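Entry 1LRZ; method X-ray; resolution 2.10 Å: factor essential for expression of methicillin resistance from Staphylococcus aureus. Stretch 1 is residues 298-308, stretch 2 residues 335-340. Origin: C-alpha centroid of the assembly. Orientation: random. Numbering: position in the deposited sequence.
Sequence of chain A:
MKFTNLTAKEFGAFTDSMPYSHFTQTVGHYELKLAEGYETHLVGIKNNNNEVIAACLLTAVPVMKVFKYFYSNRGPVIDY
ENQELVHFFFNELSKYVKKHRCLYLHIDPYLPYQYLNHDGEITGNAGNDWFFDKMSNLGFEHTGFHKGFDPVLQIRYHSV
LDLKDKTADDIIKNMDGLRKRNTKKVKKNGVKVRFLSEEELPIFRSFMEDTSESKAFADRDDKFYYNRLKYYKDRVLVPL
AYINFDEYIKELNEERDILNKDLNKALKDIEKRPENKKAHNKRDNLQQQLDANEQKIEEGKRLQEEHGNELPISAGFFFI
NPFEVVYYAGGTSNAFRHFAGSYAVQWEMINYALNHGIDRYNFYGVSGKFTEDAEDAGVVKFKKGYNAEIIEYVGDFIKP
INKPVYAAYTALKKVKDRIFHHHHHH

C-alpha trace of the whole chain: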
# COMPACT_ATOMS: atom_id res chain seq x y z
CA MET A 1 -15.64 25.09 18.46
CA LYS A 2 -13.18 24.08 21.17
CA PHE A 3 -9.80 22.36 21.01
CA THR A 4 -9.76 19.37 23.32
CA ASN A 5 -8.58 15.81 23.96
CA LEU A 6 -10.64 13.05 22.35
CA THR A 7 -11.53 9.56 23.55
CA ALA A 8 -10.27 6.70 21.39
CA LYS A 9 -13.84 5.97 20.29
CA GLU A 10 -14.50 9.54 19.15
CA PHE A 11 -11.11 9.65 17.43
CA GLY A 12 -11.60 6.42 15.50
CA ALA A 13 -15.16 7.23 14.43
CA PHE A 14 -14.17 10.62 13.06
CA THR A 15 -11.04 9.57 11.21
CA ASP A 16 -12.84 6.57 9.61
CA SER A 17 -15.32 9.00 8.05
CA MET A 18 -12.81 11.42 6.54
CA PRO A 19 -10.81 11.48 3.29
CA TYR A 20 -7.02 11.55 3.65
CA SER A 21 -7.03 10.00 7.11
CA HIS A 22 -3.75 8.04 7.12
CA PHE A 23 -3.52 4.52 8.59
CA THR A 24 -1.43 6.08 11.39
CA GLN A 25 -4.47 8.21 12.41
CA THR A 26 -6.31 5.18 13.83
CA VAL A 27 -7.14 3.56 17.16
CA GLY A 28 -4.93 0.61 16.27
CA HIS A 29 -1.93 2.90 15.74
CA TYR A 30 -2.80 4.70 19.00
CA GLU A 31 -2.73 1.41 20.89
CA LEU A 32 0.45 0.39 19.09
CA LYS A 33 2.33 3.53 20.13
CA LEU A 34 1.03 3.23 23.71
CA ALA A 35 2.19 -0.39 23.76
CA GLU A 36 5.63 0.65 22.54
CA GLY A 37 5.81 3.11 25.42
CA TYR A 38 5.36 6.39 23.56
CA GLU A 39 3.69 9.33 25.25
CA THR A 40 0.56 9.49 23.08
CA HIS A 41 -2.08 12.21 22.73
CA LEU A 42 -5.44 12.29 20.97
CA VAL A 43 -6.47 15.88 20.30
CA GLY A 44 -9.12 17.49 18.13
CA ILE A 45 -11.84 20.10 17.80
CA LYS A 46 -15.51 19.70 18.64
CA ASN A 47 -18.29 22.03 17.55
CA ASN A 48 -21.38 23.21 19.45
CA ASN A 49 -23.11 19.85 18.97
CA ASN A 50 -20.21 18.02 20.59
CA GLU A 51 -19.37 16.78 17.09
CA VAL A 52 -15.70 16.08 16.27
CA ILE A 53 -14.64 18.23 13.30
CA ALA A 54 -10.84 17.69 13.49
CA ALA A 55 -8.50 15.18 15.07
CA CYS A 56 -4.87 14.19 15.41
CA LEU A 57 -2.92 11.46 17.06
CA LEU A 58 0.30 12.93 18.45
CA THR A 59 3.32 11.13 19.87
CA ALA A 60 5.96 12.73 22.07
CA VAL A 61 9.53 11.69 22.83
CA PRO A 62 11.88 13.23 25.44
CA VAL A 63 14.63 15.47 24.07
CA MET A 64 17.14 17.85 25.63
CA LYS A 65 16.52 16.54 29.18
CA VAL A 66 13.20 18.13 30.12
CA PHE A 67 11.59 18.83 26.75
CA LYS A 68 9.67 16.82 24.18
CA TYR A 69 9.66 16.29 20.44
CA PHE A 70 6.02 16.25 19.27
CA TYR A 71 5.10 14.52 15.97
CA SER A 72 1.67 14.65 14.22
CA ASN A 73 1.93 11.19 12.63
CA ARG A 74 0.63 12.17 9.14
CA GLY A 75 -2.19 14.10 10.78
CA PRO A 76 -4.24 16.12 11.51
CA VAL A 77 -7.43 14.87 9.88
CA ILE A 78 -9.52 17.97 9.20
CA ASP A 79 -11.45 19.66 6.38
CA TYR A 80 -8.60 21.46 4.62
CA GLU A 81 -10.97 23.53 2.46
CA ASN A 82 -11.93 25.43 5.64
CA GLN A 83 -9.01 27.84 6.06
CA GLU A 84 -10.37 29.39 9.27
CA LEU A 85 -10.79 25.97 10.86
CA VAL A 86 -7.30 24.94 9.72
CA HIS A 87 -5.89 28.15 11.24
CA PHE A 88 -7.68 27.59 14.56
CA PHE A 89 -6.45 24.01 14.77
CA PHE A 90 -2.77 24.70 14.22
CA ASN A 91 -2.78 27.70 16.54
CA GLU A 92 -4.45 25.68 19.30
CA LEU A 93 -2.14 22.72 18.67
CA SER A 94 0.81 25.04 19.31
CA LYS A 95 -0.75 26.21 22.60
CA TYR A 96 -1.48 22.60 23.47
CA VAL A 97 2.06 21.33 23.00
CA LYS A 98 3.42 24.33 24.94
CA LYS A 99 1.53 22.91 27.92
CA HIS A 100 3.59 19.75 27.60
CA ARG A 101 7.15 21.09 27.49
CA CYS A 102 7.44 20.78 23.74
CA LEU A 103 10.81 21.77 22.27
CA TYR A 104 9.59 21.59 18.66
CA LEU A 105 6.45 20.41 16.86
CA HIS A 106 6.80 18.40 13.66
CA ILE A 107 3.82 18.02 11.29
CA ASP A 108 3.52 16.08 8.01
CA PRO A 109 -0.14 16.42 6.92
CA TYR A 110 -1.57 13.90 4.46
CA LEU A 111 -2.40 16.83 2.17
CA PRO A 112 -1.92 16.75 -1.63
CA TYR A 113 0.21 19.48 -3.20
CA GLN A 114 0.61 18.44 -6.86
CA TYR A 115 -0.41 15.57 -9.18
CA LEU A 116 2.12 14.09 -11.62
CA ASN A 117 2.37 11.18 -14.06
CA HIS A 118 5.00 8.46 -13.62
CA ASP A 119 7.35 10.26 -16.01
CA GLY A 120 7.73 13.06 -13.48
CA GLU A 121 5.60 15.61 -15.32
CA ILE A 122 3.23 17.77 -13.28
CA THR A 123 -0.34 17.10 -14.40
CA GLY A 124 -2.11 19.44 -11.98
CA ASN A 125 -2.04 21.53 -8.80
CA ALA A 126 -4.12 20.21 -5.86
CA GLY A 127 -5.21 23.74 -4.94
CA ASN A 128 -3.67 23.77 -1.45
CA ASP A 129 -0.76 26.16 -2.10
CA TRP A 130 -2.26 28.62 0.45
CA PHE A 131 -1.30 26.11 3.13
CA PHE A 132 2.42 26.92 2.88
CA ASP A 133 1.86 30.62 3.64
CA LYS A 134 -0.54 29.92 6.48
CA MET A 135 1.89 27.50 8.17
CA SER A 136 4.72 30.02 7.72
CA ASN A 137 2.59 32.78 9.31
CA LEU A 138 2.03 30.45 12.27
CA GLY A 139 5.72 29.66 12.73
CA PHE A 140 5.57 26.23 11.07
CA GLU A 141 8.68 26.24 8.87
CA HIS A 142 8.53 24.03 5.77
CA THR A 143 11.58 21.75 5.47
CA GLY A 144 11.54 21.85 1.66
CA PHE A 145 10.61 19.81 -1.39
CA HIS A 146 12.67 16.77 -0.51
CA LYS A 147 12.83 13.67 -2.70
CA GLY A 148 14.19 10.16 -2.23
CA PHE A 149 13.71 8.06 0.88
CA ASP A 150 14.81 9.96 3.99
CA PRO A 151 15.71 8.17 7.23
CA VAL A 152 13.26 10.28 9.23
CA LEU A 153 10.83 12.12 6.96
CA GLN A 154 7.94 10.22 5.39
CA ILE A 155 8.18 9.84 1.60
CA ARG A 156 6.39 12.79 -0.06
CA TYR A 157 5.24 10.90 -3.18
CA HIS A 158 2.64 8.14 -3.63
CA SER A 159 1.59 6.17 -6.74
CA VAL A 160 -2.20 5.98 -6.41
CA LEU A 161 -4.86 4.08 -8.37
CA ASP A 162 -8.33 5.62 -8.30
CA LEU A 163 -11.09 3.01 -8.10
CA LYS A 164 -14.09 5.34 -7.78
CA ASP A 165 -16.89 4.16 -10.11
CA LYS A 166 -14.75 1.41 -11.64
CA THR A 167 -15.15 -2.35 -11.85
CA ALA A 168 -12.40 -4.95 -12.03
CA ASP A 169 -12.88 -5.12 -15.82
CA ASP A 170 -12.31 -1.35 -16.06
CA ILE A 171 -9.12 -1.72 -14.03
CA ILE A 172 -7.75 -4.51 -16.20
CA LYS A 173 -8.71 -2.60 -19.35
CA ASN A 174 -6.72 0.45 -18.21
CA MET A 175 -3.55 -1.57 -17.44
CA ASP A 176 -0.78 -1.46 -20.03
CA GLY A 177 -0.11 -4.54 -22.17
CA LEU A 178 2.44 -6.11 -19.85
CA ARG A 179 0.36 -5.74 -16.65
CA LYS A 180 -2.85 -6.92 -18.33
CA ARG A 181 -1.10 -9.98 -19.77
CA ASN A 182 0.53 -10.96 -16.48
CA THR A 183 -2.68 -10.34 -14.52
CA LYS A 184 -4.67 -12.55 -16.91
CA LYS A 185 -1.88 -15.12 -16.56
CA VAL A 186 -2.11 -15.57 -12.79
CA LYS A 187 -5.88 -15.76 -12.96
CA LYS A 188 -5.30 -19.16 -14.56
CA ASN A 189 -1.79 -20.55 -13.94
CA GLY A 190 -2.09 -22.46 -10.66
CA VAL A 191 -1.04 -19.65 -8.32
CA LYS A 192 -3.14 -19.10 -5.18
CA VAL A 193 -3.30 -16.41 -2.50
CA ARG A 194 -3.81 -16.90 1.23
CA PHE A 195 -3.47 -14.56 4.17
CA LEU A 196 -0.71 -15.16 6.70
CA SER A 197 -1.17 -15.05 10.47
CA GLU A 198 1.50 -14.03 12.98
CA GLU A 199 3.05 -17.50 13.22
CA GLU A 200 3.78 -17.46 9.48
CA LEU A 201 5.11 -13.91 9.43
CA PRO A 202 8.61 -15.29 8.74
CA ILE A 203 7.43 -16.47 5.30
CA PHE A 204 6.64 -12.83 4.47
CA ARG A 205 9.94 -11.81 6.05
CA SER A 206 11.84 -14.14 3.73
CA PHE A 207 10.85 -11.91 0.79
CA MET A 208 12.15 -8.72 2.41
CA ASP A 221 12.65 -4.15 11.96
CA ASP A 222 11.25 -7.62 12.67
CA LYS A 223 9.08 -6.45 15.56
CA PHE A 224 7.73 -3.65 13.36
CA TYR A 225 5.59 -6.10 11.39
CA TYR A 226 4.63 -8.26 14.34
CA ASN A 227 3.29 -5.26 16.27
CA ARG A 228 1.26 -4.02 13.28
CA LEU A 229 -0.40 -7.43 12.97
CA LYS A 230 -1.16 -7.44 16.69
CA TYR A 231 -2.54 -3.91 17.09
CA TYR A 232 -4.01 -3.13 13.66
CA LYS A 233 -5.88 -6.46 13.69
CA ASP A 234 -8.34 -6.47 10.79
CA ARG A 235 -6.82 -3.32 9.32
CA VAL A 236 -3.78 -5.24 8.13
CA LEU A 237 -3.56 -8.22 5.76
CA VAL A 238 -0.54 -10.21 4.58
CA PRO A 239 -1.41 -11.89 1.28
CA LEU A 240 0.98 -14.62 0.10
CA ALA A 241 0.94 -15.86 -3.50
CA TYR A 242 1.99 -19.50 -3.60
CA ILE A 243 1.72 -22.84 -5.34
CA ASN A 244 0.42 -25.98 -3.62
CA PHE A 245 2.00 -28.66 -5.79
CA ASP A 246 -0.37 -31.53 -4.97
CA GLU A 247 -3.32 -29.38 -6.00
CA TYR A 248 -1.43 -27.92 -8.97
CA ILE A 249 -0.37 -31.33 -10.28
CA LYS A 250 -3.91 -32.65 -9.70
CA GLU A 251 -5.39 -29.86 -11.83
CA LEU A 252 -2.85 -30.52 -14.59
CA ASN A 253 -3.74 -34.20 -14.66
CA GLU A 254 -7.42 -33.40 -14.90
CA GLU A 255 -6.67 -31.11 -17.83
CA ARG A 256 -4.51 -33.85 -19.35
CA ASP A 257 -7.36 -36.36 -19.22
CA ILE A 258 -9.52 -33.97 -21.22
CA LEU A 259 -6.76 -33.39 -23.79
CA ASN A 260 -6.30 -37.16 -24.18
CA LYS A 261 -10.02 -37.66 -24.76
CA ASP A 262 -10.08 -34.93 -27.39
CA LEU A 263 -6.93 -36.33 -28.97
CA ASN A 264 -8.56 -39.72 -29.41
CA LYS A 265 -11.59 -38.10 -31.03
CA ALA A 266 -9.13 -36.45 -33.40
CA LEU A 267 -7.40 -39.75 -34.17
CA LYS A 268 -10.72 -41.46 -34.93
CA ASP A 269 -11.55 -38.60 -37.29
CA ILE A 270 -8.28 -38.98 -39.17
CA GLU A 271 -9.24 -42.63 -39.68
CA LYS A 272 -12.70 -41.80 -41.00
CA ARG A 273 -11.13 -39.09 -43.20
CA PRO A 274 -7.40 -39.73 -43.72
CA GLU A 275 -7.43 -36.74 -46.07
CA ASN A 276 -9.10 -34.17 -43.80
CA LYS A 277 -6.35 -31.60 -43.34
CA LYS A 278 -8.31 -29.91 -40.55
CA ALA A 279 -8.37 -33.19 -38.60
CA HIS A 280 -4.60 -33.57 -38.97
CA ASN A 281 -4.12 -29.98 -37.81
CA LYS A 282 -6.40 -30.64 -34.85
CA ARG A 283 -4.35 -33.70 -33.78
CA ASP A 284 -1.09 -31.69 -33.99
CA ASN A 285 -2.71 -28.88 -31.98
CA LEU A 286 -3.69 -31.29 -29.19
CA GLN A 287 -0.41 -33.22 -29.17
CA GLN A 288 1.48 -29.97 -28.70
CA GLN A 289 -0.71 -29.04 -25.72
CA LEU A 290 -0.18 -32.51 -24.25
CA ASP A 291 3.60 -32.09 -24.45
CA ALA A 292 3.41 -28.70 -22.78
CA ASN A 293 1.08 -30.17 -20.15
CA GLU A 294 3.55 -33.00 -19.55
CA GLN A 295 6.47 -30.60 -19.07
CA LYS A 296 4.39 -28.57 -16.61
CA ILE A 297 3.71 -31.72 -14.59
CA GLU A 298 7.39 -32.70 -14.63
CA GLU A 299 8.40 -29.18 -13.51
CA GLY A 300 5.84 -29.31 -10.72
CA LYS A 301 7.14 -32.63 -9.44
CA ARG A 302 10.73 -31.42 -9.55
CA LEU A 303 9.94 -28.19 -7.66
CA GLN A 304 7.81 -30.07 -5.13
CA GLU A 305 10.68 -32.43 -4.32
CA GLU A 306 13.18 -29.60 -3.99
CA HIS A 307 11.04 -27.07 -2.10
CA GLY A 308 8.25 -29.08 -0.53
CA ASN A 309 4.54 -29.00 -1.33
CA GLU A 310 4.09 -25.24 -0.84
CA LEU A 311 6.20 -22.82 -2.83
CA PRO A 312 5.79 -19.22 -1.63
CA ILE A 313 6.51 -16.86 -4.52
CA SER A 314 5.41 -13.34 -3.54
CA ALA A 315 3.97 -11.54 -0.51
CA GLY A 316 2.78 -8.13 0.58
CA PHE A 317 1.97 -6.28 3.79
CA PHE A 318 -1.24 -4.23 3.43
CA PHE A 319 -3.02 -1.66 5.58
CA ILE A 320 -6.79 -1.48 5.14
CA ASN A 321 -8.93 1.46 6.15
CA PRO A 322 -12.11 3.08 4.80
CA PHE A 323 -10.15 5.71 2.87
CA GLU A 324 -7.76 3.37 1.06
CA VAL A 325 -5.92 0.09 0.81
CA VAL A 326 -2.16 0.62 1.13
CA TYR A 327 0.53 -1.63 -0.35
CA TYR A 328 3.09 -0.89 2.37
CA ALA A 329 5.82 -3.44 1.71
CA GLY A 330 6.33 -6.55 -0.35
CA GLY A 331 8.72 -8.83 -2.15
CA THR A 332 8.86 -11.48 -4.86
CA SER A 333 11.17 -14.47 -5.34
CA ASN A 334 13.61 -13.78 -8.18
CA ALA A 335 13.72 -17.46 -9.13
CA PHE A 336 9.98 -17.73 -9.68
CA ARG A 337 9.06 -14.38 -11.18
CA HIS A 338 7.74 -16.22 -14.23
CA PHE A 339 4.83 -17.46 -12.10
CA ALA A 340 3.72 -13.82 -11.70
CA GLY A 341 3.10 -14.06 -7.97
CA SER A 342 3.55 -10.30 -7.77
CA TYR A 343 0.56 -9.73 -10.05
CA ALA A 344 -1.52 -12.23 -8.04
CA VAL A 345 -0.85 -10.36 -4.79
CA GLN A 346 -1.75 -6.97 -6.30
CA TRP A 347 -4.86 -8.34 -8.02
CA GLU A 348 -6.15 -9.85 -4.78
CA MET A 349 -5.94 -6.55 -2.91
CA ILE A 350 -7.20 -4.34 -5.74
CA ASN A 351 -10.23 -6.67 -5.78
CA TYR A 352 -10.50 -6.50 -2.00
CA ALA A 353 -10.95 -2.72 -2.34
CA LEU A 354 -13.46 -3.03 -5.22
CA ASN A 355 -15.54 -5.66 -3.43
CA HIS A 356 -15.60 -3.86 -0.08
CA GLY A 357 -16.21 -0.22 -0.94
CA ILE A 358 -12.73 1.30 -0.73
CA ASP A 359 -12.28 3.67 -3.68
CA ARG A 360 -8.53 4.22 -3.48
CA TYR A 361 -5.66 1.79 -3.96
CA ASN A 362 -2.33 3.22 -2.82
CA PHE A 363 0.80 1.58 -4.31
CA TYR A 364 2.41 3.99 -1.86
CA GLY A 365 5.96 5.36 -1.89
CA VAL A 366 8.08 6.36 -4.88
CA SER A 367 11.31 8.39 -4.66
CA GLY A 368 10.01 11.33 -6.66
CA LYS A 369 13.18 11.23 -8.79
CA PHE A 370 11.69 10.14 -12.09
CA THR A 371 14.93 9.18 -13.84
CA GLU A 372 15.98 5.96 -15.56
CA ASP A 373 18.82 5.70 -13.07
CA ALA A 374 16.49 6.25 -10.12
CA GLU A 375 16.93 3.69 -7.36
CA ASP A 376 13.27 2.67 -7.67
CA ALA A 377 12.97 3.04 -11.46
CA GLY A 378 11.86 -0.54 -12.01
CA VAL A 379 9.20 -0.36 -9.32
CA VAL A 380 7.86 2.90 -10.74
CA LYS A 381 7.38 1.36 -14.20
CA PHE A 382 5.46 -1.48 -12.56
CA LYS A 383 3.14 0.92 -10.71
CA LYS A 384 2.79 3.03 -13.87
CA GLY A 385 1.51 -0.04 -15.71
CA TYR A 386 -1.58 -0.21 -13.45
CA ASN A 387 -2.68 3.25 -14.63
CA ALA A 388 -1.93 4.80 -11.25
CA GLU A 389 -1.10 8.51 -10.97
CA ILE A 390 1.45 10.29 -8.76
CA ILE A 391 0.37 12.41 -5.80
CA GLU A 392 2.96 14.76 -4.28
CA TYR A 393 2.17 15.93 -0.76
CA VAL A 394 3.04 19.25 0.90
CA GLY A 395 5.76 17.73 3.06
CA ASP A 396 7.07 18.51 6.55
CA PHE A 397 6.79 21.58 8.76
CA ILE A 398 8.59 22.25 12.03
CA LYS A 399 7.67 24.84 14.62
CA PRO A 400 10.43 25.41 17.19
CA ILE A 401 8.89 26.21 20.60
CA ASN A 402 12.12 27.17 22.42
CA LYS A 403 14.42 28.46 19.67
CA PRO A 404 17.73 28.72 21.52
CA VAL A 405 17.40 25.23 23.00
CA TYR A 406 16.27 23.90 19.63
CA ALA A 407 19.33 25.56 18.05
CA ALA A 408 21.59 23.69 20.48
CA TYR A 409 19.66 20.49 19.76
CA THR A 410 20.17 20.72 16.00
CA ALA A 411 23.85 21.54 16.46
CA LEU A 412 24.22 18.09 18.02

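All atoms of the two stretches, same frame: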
# COMPACT_ATOMS: atom_id res chain seq x y z
N GLU A 298 6.02 -32.35 -15.01
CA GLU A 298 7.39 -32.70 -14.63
C GLU A 298 8.03 -31.56 -13.84
O GLU A 298 8.71 -31.81 -12.85
CB GLU A 298 8.24 -32.99 -15.87
CG GLU A 298 7.62 -34.02 -16.79
CD GLU A 298 8.53 -34.40 -17.95
OE1 GLU A 298 9.14 -33.50 -18.56
OE2 GLU A 298 8.62 -35.62 -18.26
N GLU A 299 7.82 -30.31 -14.25
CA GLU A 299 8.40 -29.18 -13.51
C GLU A 299 7.80 -29.12 -12.11
O GLU A 299 8.50 -28.86 -11.14
CB GLU A 299 8.14 -27.84 -14.21
CG GLU A 299 8.78 -26.66 -13.45
CD GLU A 299 8.36 -25.27 -13.96
OE1 GLU A 299 9.00 -24.27 -13.57
OE2 GLU A 299 7.38 -25.18 -14.74
N GLY A 300 6.49 -29.35 -12.01
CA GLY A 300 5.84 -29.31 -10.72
C GLY A 300 6.40 -30.35 -9.76
O GLY A 300 6.68 -30.06 -8.59
N LYS A 301 6.59 -31.57 -10.27
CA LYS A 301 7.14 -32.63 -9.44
C LYS A 301 8.55 -32.31 -8.99
O LYS A 301 8.91 -32.55 -7.83
CB LYS A 301 7.09 -33.96 -10.20
CG LYS A 301 5.67 -34.48 -10.35
CD LYS A 301 5.61 -35.75 -11.17
CE LYS A 301 4.19 -36.28 -11.25
NZ LYS A 301 4.10 -37.47 -12.15
N ARG A 302 9.36 -31.76 -9.89
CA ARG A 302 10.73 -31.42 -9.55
C ARG A 302 10.77 -30.32 -8.47
O ARG A 302 11.54 -30.42 -7.51
CB ARG A 302 11.49 -30.96 -10.79
CG ARG A 302 12.95 -30.59 -10.52
CD ARG A 302 13.64 -30.11 -11.78
NE ARG A 302 12.93 -28.97 -12.35
CZ ARG A 302 12.89 -27.76 -11.79
NH1 ARG A 302 12.21 -26.78 -12.38
NH2 ARG A 302 13.53 -27.52 -10.65
N LEU A 303 9.96 -29.27 -8.64
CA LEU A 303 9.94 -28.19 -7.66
C LEU A 303 9.42 -28.67 -6.31
O LEU A 303 9.94 -28.29 -5.26
CB LEU A 303 9.08 -27.02 -8.16
CG LEU A 303 9.63 -26.20 -9.33
CD1 LEU A 303 8.56 -25.22 -9.79
CD2 LEU A 303 10.90 -25.45 -8.91
N GLN A 304 8.41 -29.53 -6.35
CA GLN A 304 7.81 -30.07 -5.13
C GLN A 304 8.86 -30.84 -4.33
O GLN A 304 8.95 -30.69 -3.12
CB GLN A 304 6.64 -30.99 -5.47
CG GLN A 304 5.91 -31.55 -4.26
CD GLN A 304 4.80 -32.53 -4.62
OE1 GLN A 304 3.73 -32.54 -4.01
NE2 GLN A 304 5.06 -33.38 -5.61
N GLU A 305 9.66 -31.66 -5.01
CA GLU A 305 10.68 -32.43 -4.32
C GLU A 305 11.78 -31.54 -3.75
O GLU A 305 12.29 -31.79 -2.67
CB GLU A 305 11.31 -33.48 -5.23
CG GLU A 305 10.33 -34.56 -5.66
CD GLU A 305 11.02 -35.84 -6.10
OE1 GLU A 305 11.95 -35.76 -6.94
OE2 GLU A 305 10.64 -36.93 -5.60
N GLU A 306 12.14 -30.49 -4.47
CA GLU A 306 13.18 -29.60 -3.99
C GLU A 306 12.72 -28.63 -2.89
O GLU A 306 13.43 -28.43 -1.91
CB GLU A 306 13.78 -28.80 -5.14
CG GLU A 306 14.56 -27.58 -4.68
CD GLU A 306 15.40 -26.97 -5.78
OE1 GLU A 306 14.87 -26.77 -6.90
OE2 GLU A 306 16.59 -26.67 -5.53
N HIS A 307 11.54 -28.06 -3.06
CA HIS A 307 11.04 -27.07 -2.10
C HIS A 307 9.96 -27.51 -1.14
O HIS A 307 9.69 -26.82 -0.16
CB HIS A 307 10.54 -25.84 -2.88
CG HIS A 307 11.50 -25.34 -3.91
ND1 HIS A 307 12.55 -24.50 -3.61
CD2 HIS A 307 11.58 -25.59 -5.24
CE1 HIS A 307 13.24 -24.25 -4.71
NE2 HIS A 307 12.68 -24.90 -5.71
N GLY A 308 9.32 -28.64 -1.40
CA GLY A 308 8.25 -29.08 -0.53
C GLY A 308 6.93 -28.85 -1.25
O GLY A 308 6.93 -28.34 -2.37
N ALA A 335 13.72 -16.19 -8.41
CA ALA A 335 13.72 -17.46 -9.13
C ALA A 335 12.38 -17.85 -9.73
O ALA A 335 12.32 -18.59 -10.71
CB ALA A 335 14.21 -18.57 -8.21
N PHE A 336 11.29 -17.35 -9.16
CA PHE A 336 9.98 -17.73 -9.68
C PHE A 336 9.13 -16.58 -10.17
O PHE A 336 7.90 -16.65 -10.12
CB PHE A 336 9.23 -18.53 -8.61
CG PHE A 336 10.00 -19.72 -8.12
CD1 PHE A 336 10.56 -19.72 -6.85
CD2 PHE A 336 10.22 -20.81 -8.96
CE1 PHE A 336 11.32 -20.80 -6.42
CE2 PHE A 336 10.98 -21.90 -8.53
CZ PHE A 336 11.54 -21.89 -7.26
N ARG A 337 9.78 -15.53 -10.66
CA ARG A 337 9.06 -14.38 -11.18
C ARG A 337 8.16 -14.76 -12.35
O ARG A 337 7.13 -14.13 -12.57
CB ARG A 337 10.04 -13.29 -11.64
CG ARG A 337 10.58 -12.46 -10.51
CD ARG A 337 11.30 -11.21 -11.01
NE ARG A 337 11.91 -10.49 -9.89
CZ ARG A 337 11.22 -9.79 -8.99
NH1 ARG A 337 9.90 -9.71 -9.07
NH2 ARG A 337 11.86 -9.18 -8.00
N HIS A 338 8.54 -15.81 -13.08
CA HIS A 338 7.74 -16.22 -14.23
C HIS A 338 6.36 -16.73 -13.84
O HIS A 338 5.49 -16.87 -14.70
CB HIS A 338 8.51 -17.25 -15.08
CG HIS A 338 8.84 -18.52 -14.36
ND1 HIS A 338 8.00 -19.62 -14.35
CD2 HIS A 338 9.91 -18.87 -13.61
CE1 HIS A 338 8.54 -20.58 -13.63
NE2 HIS A 338 9.71 -20.15 -13.17
N PHE A 339 6.15 -17.00 -12.55
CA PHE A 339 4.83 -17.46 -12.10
C PHE A 339 3.91 -16.26 -11.84
O PHE A 339 2.71 -16.42 -11.60
CB PHE A 339 4.93 -18.31 -10.83
CG PHE A 339 5.28 -19.75 -11.08
CD1 PHE A 339 6.49 -20.28 -10.64
CD2 PHE A 339 4.39 -20.58 -11.77
CE1 PHE A 339 6.80 -21.63 -10.87
CE2 PHE A 339 4.69 -21.93 -12.00
CZ PHE A 339 5.90 -22.45 -11.56
N ALA A 340 4.48 -15.06 -11.88
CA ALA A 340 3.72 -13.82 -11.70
C ALA A 340 3.03 -13.67 -10.35
O ALA A 340 1.93 -13.10 -10.25
CB ALA A 340 2.68 -13.69 -12.82

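Stretch 1 is the last part of a helix, to H307, followed by G308, which has positive phi. Stretch 2 is a short turn with a 3-10 segment at 337-339. They meet through side chains alone. The backbones stay well apart: the nearest CA atoms, those of L303 and F336, are 10.7 Å from each other. The contact is small, burying 191 Å² over both sides, and no hydrogen bond crosses it.

E299, L303 and H307 are spaced four residues apart, so they line up along one side of the helix. All three send their CA-to-CB bonds toward stretch 2. Backbone bonds hold this spacing: L303 N donates to E299 O at 2.9 Å, and H307 N donates to L303 O at 2.7 Å.

The apolar contacts centre on L303, which is buried. Its CD2 lies 3.6 Å from F336 CE2, and its CD1 lies 4.1 Å from F339 CE1, at the edge of the F339 ring. A branched leucine suits this place: CD2 packs on F336, and CD1 lies near both F336 and F339. F336 and F339 reach out from stretch 2 to meet L303, which comes from the helix, and both have chi1 in the m well. F336 has the largest area covered in this contact. The turn around them is held by F339 N donating to F336 O at 3.0 Å.

The aromatic contact is edge-to-face. F336 turns its edge to the face of H307, with the planes at 86° and the centroids 5.3 Å apart. The closest atoms are H307 NE2 and F336 CZ, at 3.6 Å. A flat imidazole offers a face for this edge.

E299 adds a charged side chain to the row. Its extended side chain brings OE1 to 3.7 Å from H338 CE1 and 4.1 Å from F339 CZ. These are packing contacts with ring carbons. E299 is partly exposed, which suits a charged residue.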